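Local coordinates for UDP-L-Rhamnose Synthase (PDB 7JID), which probably makes UDP-L-rhamnose with NADP(H) as cofactor, and holds both NADP and a UDP-rhamnose-type nucleotide sugar in this crystal, at residues H151-I162 against M205-F216. Residues are numbered along the deposited sequence; the frame is centred on the assembly and turned at random.
Sequences HFFDNDVLNLRI and MARNKTTGTFNF
Leu160 CD1 lies over the centre of one face of the Phe216 ring, 4.0 Å from its centroid and almost on the ring normal, a CH-pi contact, while Ile162 CG2 meets the same ring at its edge. Met205 CE lies over the centre of one face of the Phe214 ring. Thr213 CG2 sits above the Arg161 guanidinium, toward its rim, and Asn215 OD1 accepts from Arg161 NH1 (2.8 Å) in the guanidinium plane; Asp147 adds a salt bridge to NH2. Thr213 OG1 accepts a hydrogen bond from Asn159 ND2 (2.9 Å) and lies over one face of the His151 ring, offset toward its rim. Two waters link Asp154 OD1 to Thr213, one at OG1 and the other at the backbone N. On the apolar face of the sheet, Leu160 CD2 packs on Phe214 CB, and Leu158 CD1 approaches Phe214 CD2 at 3.6 Å. With its CG anti to the backbone N (chi1 -177°), Leu158 carries CD2 to Met205 CB on helix 195-207, which covers this face. The strands 157-162 and 212-215 that carry most of these side chains run parallel, joined by bonds such as Asn159 N to Gly212 O (2.8 Å, 169° at the hydrogen). Ahead of them, Thr211 OG1 donates to Asp154 O in the carbonyl plane, on a lone pair. This is the pair at one edge of this chain's six-stranded parallel Rossmann-type sheet, with the side chain of Ile162 about 4 Å from the bound NADP. One side thus coheres by apolar packing; on the other, Asp147 probably offsets the charge of buried Arg161, and with Asn215 fixes the guanidinium plane.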
ATOM      1  N   HIS A 151       6.963  10.904  -3.071  1.00 10.32           N
ATOM      2  CA  HIS A 151       7.249  12.319  -2.734  1.00 11.76           C
ATOM      3  C   HIS A 151       8.132  12.357  -1.482  1.00 13.93           C
ATOM      4  O   HIS A 151       8.790  13.384  -1.271  1.00 15.38           O
ATOM      5  CB  HIS A 151       5.950  13.105  -2.583  1.00 12.83           C
ATOM      6  CG  HIS A 151       5.323  13.481  -3.890  1.00 15.02           C
ATOM      7  ND1 HIS A 151       4.636  12.559  -4.711  1.00 14.70           N
ATOM      8  CD2 HIS A 151       5.211  14.686  -4.510  1.00 17.04           C
ATOM      9  CE1 HIS A 151       4.192  13.191  -5.789  1.00 15.94           C
ATOM     10  NE2 HIS A 151       4.454  14.513  -5.632  1.00 15.95           N
ATOM     11  N   PHE A 152       8.145  11.307  -0.657  1.00 12.15           N
ATOM     12  CA  PHE A 152       9.084  11.199   0.491  1.00 12.41           C
ATOM     13  C   PHE A 152      10.522  10.928   0.029  1.00 13.42           C
ATOM     14  O   PHE A 152      11.436  10.979   0.897  1.00 14.39           O
ATOM     15  CB  PHE A 152       8.638  10.106   1.463  1.00 12.94           C
ATOM     16  CG  PHE A 152       7.418  10.498   2.231  1.00 12.68           C
ATOM     17  CD1 PHE A 152       7.499  11.409   3.261  1.00 13.89           C
ATOM     18  CD2 PHE A 152       6.194   9.928   1.954  1.00 14.42           C
ATOM     19  CE1 PHE A 152       6.364  11.770   3.969  1.00 12.88           C
ATOM     20  CE2 PHE A 152       5.061  10.276   2.677  1.00 13.38           C
ATOM     21  CZ  PHE A 152       5.143  11.234   3.660  1.00 13.29           C
ATOM     22  N   PHE A 153      10.750  10.689  -1.270  1.00 11.48           N
ATOM     23  CA  PHE A 153      12.067  10.420  -1.868  1.00 11.92           C
ATOM     24  C   PHE A 153      12.386  11.470  -2.952  1.00 10.98           C
ATOM     25  O   PHE A 153      13.045  11.158  -3.906  1.00 11.78           O
ATOM     26  CB  PHE A 153      12.104   9.012  -2.464  1.00 11.56           C
ATOM     27  CG  PHE A 153      11.903   7.905  -1.470  1.00 11.53           C
ATOM     28  CD1 PHE A 153      12.986   7.267  -0.896  1.00 11.35           C
ATOM     29  CD2 PHE A 153      10.628   7.490  -1.128  1.00 11.25           C
ATOM     30  CE1 PHE A 153      12.795   6.253   0.028  1.00 12.13           C
ATOM     31  CE2 PHE A 153      10.436   6.460  -0.216  1.00 12.05           C
ATOM     32  CZ  PHE A 153      11.524   5.834   0.345  1.00 11.98           C
ATOM     33  N   ASP A 154      11.962  12.705  -2.737  1.00 12.18           N
ATOM     34  CA  ASP A 154      12.001  13.751  -3.785  1.00 12.01           C
ATOM     35  C   ASP A 154      13.438  14.055  -4.232  1.00 13.32           C
ATOM     36  O   ASP A 154      13.608  14.514  -5.362  1.00 13.31           O
ATOM     37  CB  ASP A 154      11.291  15.002  -3.286  1.00 11.52           C
ATOM     38  CG  ASP A 154      10.957  15.965  -4.411  1.00 13.06           C
ATOM     39  OD1 ASP A 154      10.149  15.600  -5.258  1.00 11.96           O
ATOM     40  OD2 ASP A 154      11.478  17.096  -4.393  1.00 15.21           O
ATOM     41  N   ASN A 155      14.454  13.845  -3.387  1.00 16.26           N
ATOM     42  CA  ASN A 155      15.859  14.169  -3.761  1.00 16.27           C
ATOM     43  C   ASN A 155      16.612  12.940  -4.259  1.00 16.58           C
ATOM     44  O   ASN A 155      17.762  13.095  -4.672  1.00 18.10           O
ATOM     45  CB  ASN A 155      16.621  14.823  -2.611  1.00 18.92           C
ATOM     46  CG  ASN A 155      15.929  16.056  -2.073  1.00 20.95           C
ATOM     47  OD1 ASN A 155      15.438  16.894  -2.833  1.00 21.47           O
ATOM     48  ND2 ASN A 155      15.875  16.164  -0.760  1.00 24.98           N
ATOM     49  N   ASP A 156      15.980  11.767  -4.287  1.00 14.62           N
ATOM     50  CA  ASP A 156      16.646  10.476  -4.537  1.00 14.80           C
ATOM     51  C   ASP A 156      15.979   9.721  -5.668  1.00 12.17           C
ATOM     52  O   ASP A 156      16.640   8.855  -6.277  1.00 12.33           O
ATOM     53  CB  ASP A 156      16.569   9.625  -3.269  1.00 15.62           C
ATOM     54  CG  ASP A 156      17.505  10.189  -2.224  1.00 17.62           C
ATOM     55  OD1 ASP A 156      18.728  10.097  -2.485  1.00 22.13           O
ATOM     56  OD2 ASP A 156      16.989  10.817  -1.248  1.00 18.84           O
ATOM     57  N   VAL A 157      14.703  10.000  -5.932  1.00 11.08           N
ATOM     58  CA  VAL A 157      13.950   9.190  -6.940  1.00 11.35           C
ATOM     59  C   VAL A 157      13.300  10.107  -7.976  1.00  9.37           C
ATOM     60  O   VAL A 157      12.682  11.113  -7.580  1.00 10.56           O
ATOM     61  CB  VAL A 157      12.887   8.316  -6.280  1.00 12.51           C
ATOM     62  CG1 VAL A 157      12.009   7.610  -7.296  1.00 12.28           C
ATOM     63  CG2 VAL A 157      13.526   7.323  -5.315  1.00 13.94           C
ATOM     64  N   LEU A 158      13.400   9.719  -9.225  1.00 10.34           N
ATOM     65  CA  LEU A 158      12.681  10.360 -10.327  1.00  9.74           C
ATOM     66  C   LEU A 158      11.363   9.591 -10.519  1.00  8.18           C
ATOM     67  O   LEU A 158      11.444   8.441 -10.977  1.00  8.86           O
ATOM     68  CB  LEU A 158      13.533  10.349 -11.599  1.00 10.42           C
ATOM     69  CG  LEU A 158      12.948  11.047 -12.827  1.00 11.26           C
ATOM     70  CD1 LEU A 158      12.688  12.514 -12.533  1.00 10.94           C
ATOM     71  CD2 LEU A 158      13.865  10.822 -14.010  1.00 11.49           C
ATOM     72  N   ASN A 159      10.236  10.225 -10.240  1.00  8.56           N
ATOM     73  CA  ASN A 159       8.882   9.632 -10.338  1.00  7.91           C
ATOM     74  C   ASN A 159       8.204  10.191 -11.593  1.00  7.70           C
ATOM     75  O   ASN A 159       7.714  11.308 -11.559  1.00  8.32           O
ATOM     76  CB  ASN A 159       8.152   9.836  -9.023  1.00  8.21           C
ATOM     77  CG  ASN A 159       6.672   9.555  -9.139  1.00  7.19           C
ATOM     78  OD1 ASN A 159       6.305   8.557  -9.749  1.00  8.60           O
ATOM     79  ND2 ASN A 159       5.878  10.372  -8.480  1.00  8.07           N
ATOM     80  N   LEU A 160       8.121   9.400 -12.637  1.00  8.12           N
ATOM     81  CA  LEU A 160       7.574   9.873 -13.931  1.00  8.51           C
ATOM     82  C   LEU A 160       6.136   9.354 -14.094  1.00  8.98           C
ATOM     83  O   LEU A 160       5.901   8.138 -14.008  1.00  9.58           O
ATOM     84  CB  LEU A 160       8.428   9.418 -15.114  1.00  9.46           C
ATOM     85  CG  LEU A 160       9.858   9.954 -15.088  1.00 10.11           C
ATOM     86  CD1 LEU A 160      10.619   9.453 -16.286  1.00 11.24           C
ATOM     87  CD2 LEU A 160       9.900  11.475 -14.956  1.00 10.24           C
ATOM     88  N   ARG A 161       5.179  10.268 -14.188  1.00  8.28           N
ATOM     89  CA  ARG A 161       3.772   9.881 -14.427  1.00  7.43           C
ATOM     90  C   ARG A 161       3.428   9.816 -15.915  1.00  7.75           C
ATOM     91  O   ARG A 161       3.168  10.846 -16.581  1.00  7.77           O
ATOM     92  CB  ARG A 161       2.896  10.900 -13.696  1.00  7.11           C
ATOM     93  CG  ARG A 161       3.044  10.944 -12.193  1.00  7.76           C
ATOM     94  CD  ARG A 161       2.043  11.968 -11.728  1.00  9.23           C
ATOM     95  NE  ARG A 161       2.045  12.274 -10.331  1.00  8.30           N
ATOM     96  CZ  ARG A 161       1.648  13.429  -9.806  1.00  9.29           C
ATOM     97  NH1 ARG A 161       1.348  14.450 -10.598  1.00  9.62           N
ATOM     98  NH2 ARG A 161       1.615  13.550  -8.490  1.00  9.75           N
ATOM     99  N   ILE A 162       3.478   8.611 -16.506  1.00  8.61           N
ATOM    100  CA  ILE A 162       3.024   8.420 -17.909  1.00  8.43           C
ATOM    101  C   ILE A 162       1.530   8.077 -17.869  1.00  8.24           C
ATOM    102  O   ILE A 162       1.044   7.606 -16.827  1.00  8.24           O
ATOM    103  CB  ILE A 162       3.848   7.367 -18.658  1.00  8.80           C
ATOM    104  CG1 ILE A 162       3.781   6.004 -17.963  1.00  9.30           C
ATOM    105  CG2 ILE A 162       5.267   7.879 -18.858  1.00  9.50           C
ATOM    106  CD1 ILE A 162       4.111   4.868 -18.913  1.00  9.75           C
ATOM    107  N   MET A 205      16.960  12.599 -18.451  1.00 11.34           N
ATOM    108  CA  MET A 205      16.685  12.944 -17.045  1.00 12.26           C
ATOM    109  C   MET A 205      17.436  12.009 -16.064  1.00 11.64           C
ATOM    110  O   MET A 205      18.039  12.538 -15.123  1.00 13.72           O
ATOM    111  CB  MET A 205      15.170  12.894 -16.795  1.00 12.01           C
ATOM    112  CG  MET A 205      14.478  14.043 -17.430  1.00 11.88           C
ATOM    113  SD  MET A 205      12.672  13.843 -17.269  1.00 13.65           S
ATOM    114  CE  MET A 205      12.454  14.831 -15.791  1.00 14.40           C
ATOM    115  N   ALA A 206      17.446  10.697 -16.301  1.00 12.22           N
ATOM    116  CA  ALA A 206      18.112   9.670 -15.459  1.00 12.48           C
ATOM    117  C   ALA A 206      19.639   9.877 -15.611  1.00 13.49           C
ATOM    118  O   ALA A 206      20.331   9.992 -14.586  1.00 12.99           O
ATOM    119  CB  ALA A 206      17.712   8.284 -15.869  1.00 13.55           C
ATOM    120  N   ARG A 207      20.110  10.109 -16.830  1.00 13.24           N
ATOM    121  CA  ARG A 207      21.558  10.421 -17.035  1.00 13.43           C
ATOM    122  C   ARG A 207      21.937  11.637 -16.188  1.00 14.44           C
ATOM    123  O   ARG A 207      23.069  11.661 -15.561  1.00 13.63           O
ATOM    124  CB  ARG A 207      21.836  10.622 -18.522  1.00 14.10           C
ATOM    125  CG  ARG A 207      23.301  10.924 -18.804  1.00 15.78           C
ATOM    126  CD  ARG A 207      23.535  10.922 -20.273  1.00 15.67           C
ATOM    127  NE  ARG A 207      23.696   9.563 -20.756  1.00 17.79           N
ATOM    128  CZ  ARG A 207      22.891   8.935 -21.576  1.00 18.73           C
ATOM    129  NH1 ARG A 207      21.815   9.528 -22.052  1.00 19.49           N
ATOM    130  NH2 ARG A 207      23.194   7.714 -21.962  1.00 21.15           N
ATOM    131  N   ASN A 208      21.072  12.648 -16.134  1.00 13.99           N
ATOM    132  CA  ASN A 208      21.347  13.928 -15.444  1.00 13.50           C
ATOM    133  C   ASN A 208      21.162  13.827 -13.927  1.00 13.06           C
ATOM    134  O   ASN A 208      21.361  14.831 -13.279  1.00 13.24           O
ATOM    135  CB  ASN A 208      20.511  15.079 -16.000  1.00 15.22           C
ATOM    136  CG  ASN A 208      20.915  15.486 -17.399  1.00 15.33           C
ATOM    137  OD1 ASN A 208      21.999  15.124 -17.870  1.00 15.93           O
ATOM    138  ND2 ASN A 208      20.019  16.166 -18.111  1.00 16.64           N
ATOM    139  N   LYS A 209      20.620  12.716 -13.432  1.00 14.43           N
ATOM    140  CA  LYS A 209      20.274  12.478 -12.005  1.00 14.00           C
ATOM    141  C   LYS A 209      19.189  13.476 -11.595  1.00 13.38           C
ATOM    142  O   LYS A 209      19.115  13.827 -10.434  1.00 13.94           O
ATOM    143  CB  LYS A 209      21.529  12.482 -11.114  1.00 14.86           C
ATOM    144  CG  LYS A 209      22.456  11.327 -11.424  1.00 16.03           C
ATOM    145  CD  LYS A 209      23.839  11.414 -10.771  1.00 23.25           C
ATOM    146  CE  LYS A 209      23.816  11.417  -9.268  1.00 27.57           C
ATOM    147  NZ  LYS A 209      25.150  11.020  -8.747  1.00 24.93           N
ATOM    148  N   THR A 210      18.330  13.902 -12.546  1.00 12.17           N
ATOM    149  CA  THR A 210      17.156  14.737 -12.208  1.00 11.53           C
ATOM    150  C   THR A 210      16.287  13.895 -11.258  1.00 11.77           C
ATOM    151  O   THR A 210      16.017  12.736 -11.625  1.00 11.82           O
ATOM    152  CB  THR A 210      16.387  15.167 -13.461  1.00 13.30           C
ATOM    153  OG1 THR A 210      17.285  15.793 -14.376  1.00 13.96           O
ATOM    154  CG2 THR A 210      15.209  16.050 -13.128  1.00 12.50           C
ATOM    155  N   THR A 211      15.727  14.492 -10.217  1.00 10.93           N
ATOM    156  CA  THR A 211      14.882  13.758  -9.242  1.00 12.61           C
ATOM    157  C   THR A 211      13.568  14.505  -9.080  1.00 11.85           C
ATOM    158  O   THR A 211      13.441  15.609  -9.615  1.00 13.79           O
ATOM    159  CB  THR A 211      15.555  13.489  -7.885  1.00 12.47           C
ATOM    160  OG1 THR A 211      15.843  14.728  -7.233  1.00 14.31           O
ATOM    161  CG2 THR A 211      16.771  12.614  -8.064  1.00 12.70           C
ATOM    162  N   GLY A 212      12.624  13.886  -8.377  1.00 11.15           N
ATOM    163  CA  GLY A 212      11.338  14.516  -8.101  1.00 10.19           C
ATOM    164  C   GLY A 212      10.220  13.876  -8.913  1.00  8.80           C
ATOM    165  O   GLY A 212      10.489  12.991  -9.718  1.00  8.76           O
ATOM    166  N   THR A 213       9.040  14.432  -8.801  1.00  8.91           N
ATOM    167  CA  THR A 213       7.867  13.977  -9.581  1.00  8.59           C
ATOM    168  C   THR A 213       7.776  14.834 -10.849  1.00  8.86           C
ATOM    169  O   THR A 213       7.901  16.059 -10.769  1.00  9.71           O
ATOM    170  CB  THR A 213       6.595  14.025  -8.749  1.00  8.42           C
ATOM    171  OG1 THR A 213       6.753  13.056  -7.708  1.00  9.03           O
ATOM    172  CG2 THR A 213       5.352  13.693  -9.535  1.00  8.97           C
ATOM    173  N   PHE A 214       7.487  14.208 -11.984  1.00  8.01           N
ATOM    174  CA  PHE A 214       7.172  14.908 -13.257  1.00  8.69           C
ATOM    175  C   PHE A 214       5.967  14.240 -13.885  1.00  8.43           C
ATOM    176  O   PHE A 214       6.020  13.030 -14.202  1.00  8.75           O
ATOM    177  CB  PHE A 214       8.328  14.886 -14.237  1.00  9.99           C
ATOM    178  CG  PHE A 214       9.505  15.746 -13.841  1.00 10.98           C
ATOM    179  CD1 PHE A 214       9.742  16.951 -14.496  1.00 11.87           C
ATOM    180  CD2 PHE A 214      10.428  15.288 -12.917  1.00 12.09           C
ATOM    181  CE1 PHE A 214      10.863  17.709 -14.161  1.00 12.07           C
ATOM    182  CE2 PHE A 214      11.522  16.073 -12.554  1.00 12.09           C
ATOM    183  CZ  PHE A 214      11.755  17.261 -13.219  1.00 13.24           C
ATOM    184  N   ASN A 215       4.976  15.036 -14.231  1.00 10.14           N
ATOM    185  CA  ASN A 215       3.957  14.644 -15.230  1.00  9.25           C
ATOM    186  C   ASN A 215       4.704  14.413 -16.543  1.00 10.17           C
ATOM    187  O   ASN A 215       5.509  15.247 -16.948  1.00  9.56           O
ATOM    188  CB  ASN A 215       2.869  15.718 -15.309  1.00  9.98           C
ATOM    189  CG  ASN A 215       1.984  15.749 -14.099  1.00  9.59           C
ATOM    190  OD1 ASN A 215       1.821  14.759 -13.385  1.00  9.11           O
ATOM    191  ND2 ASN A 215       1.432  16.932 -13.805  1.00  9.81           N
ATOM    192  N   PHE A 216       4.476  13.274 -17.165  1.00  8.85           N
ATOM    193  CA  PHE A 216       5.348  12.749 -18.224  1.00  9.79           C
ATOM    194  C   PHE A 216       4.463  12.282 -19.377  1.00  9.45           C
ATOM    195  O   PHE A 216       4.626  11.183 -19.897  1.00  8.77           O
ATOM    196  CB  PHE A 216       6.280  11.687 -17.671  1.00 10.06           C
ATOM    197  CG  PHE A 216       7.550  11.653 -18.459  1.00 10.29           C
ATOM    198  CD1 PHE A 216       8.487  12.658 -18.316  1.00 11.38           C
ATOM    199  CD2 PHE A 216       7.841  10.560 -19.244  1.00 10.18           C
ATOM    200  CE1 PHE A 216       9.684  12.576 -19.029  1.00  9.74           C
ATOM    201  CE2 PHE A 216       9.014  10.503 -19.976  1.00 10.39           C
ATOM    202  CZ  PHE A 216       9.944  11.502 -19.825  1.00 10.19           C
TER
HETATM  203  O   HOH W   1       8.531  13.409  -5.681  1.00  9.72           O
HETATM  204  O   HOH W   2       8.819  16.830  -7.211  1.00 14.42           O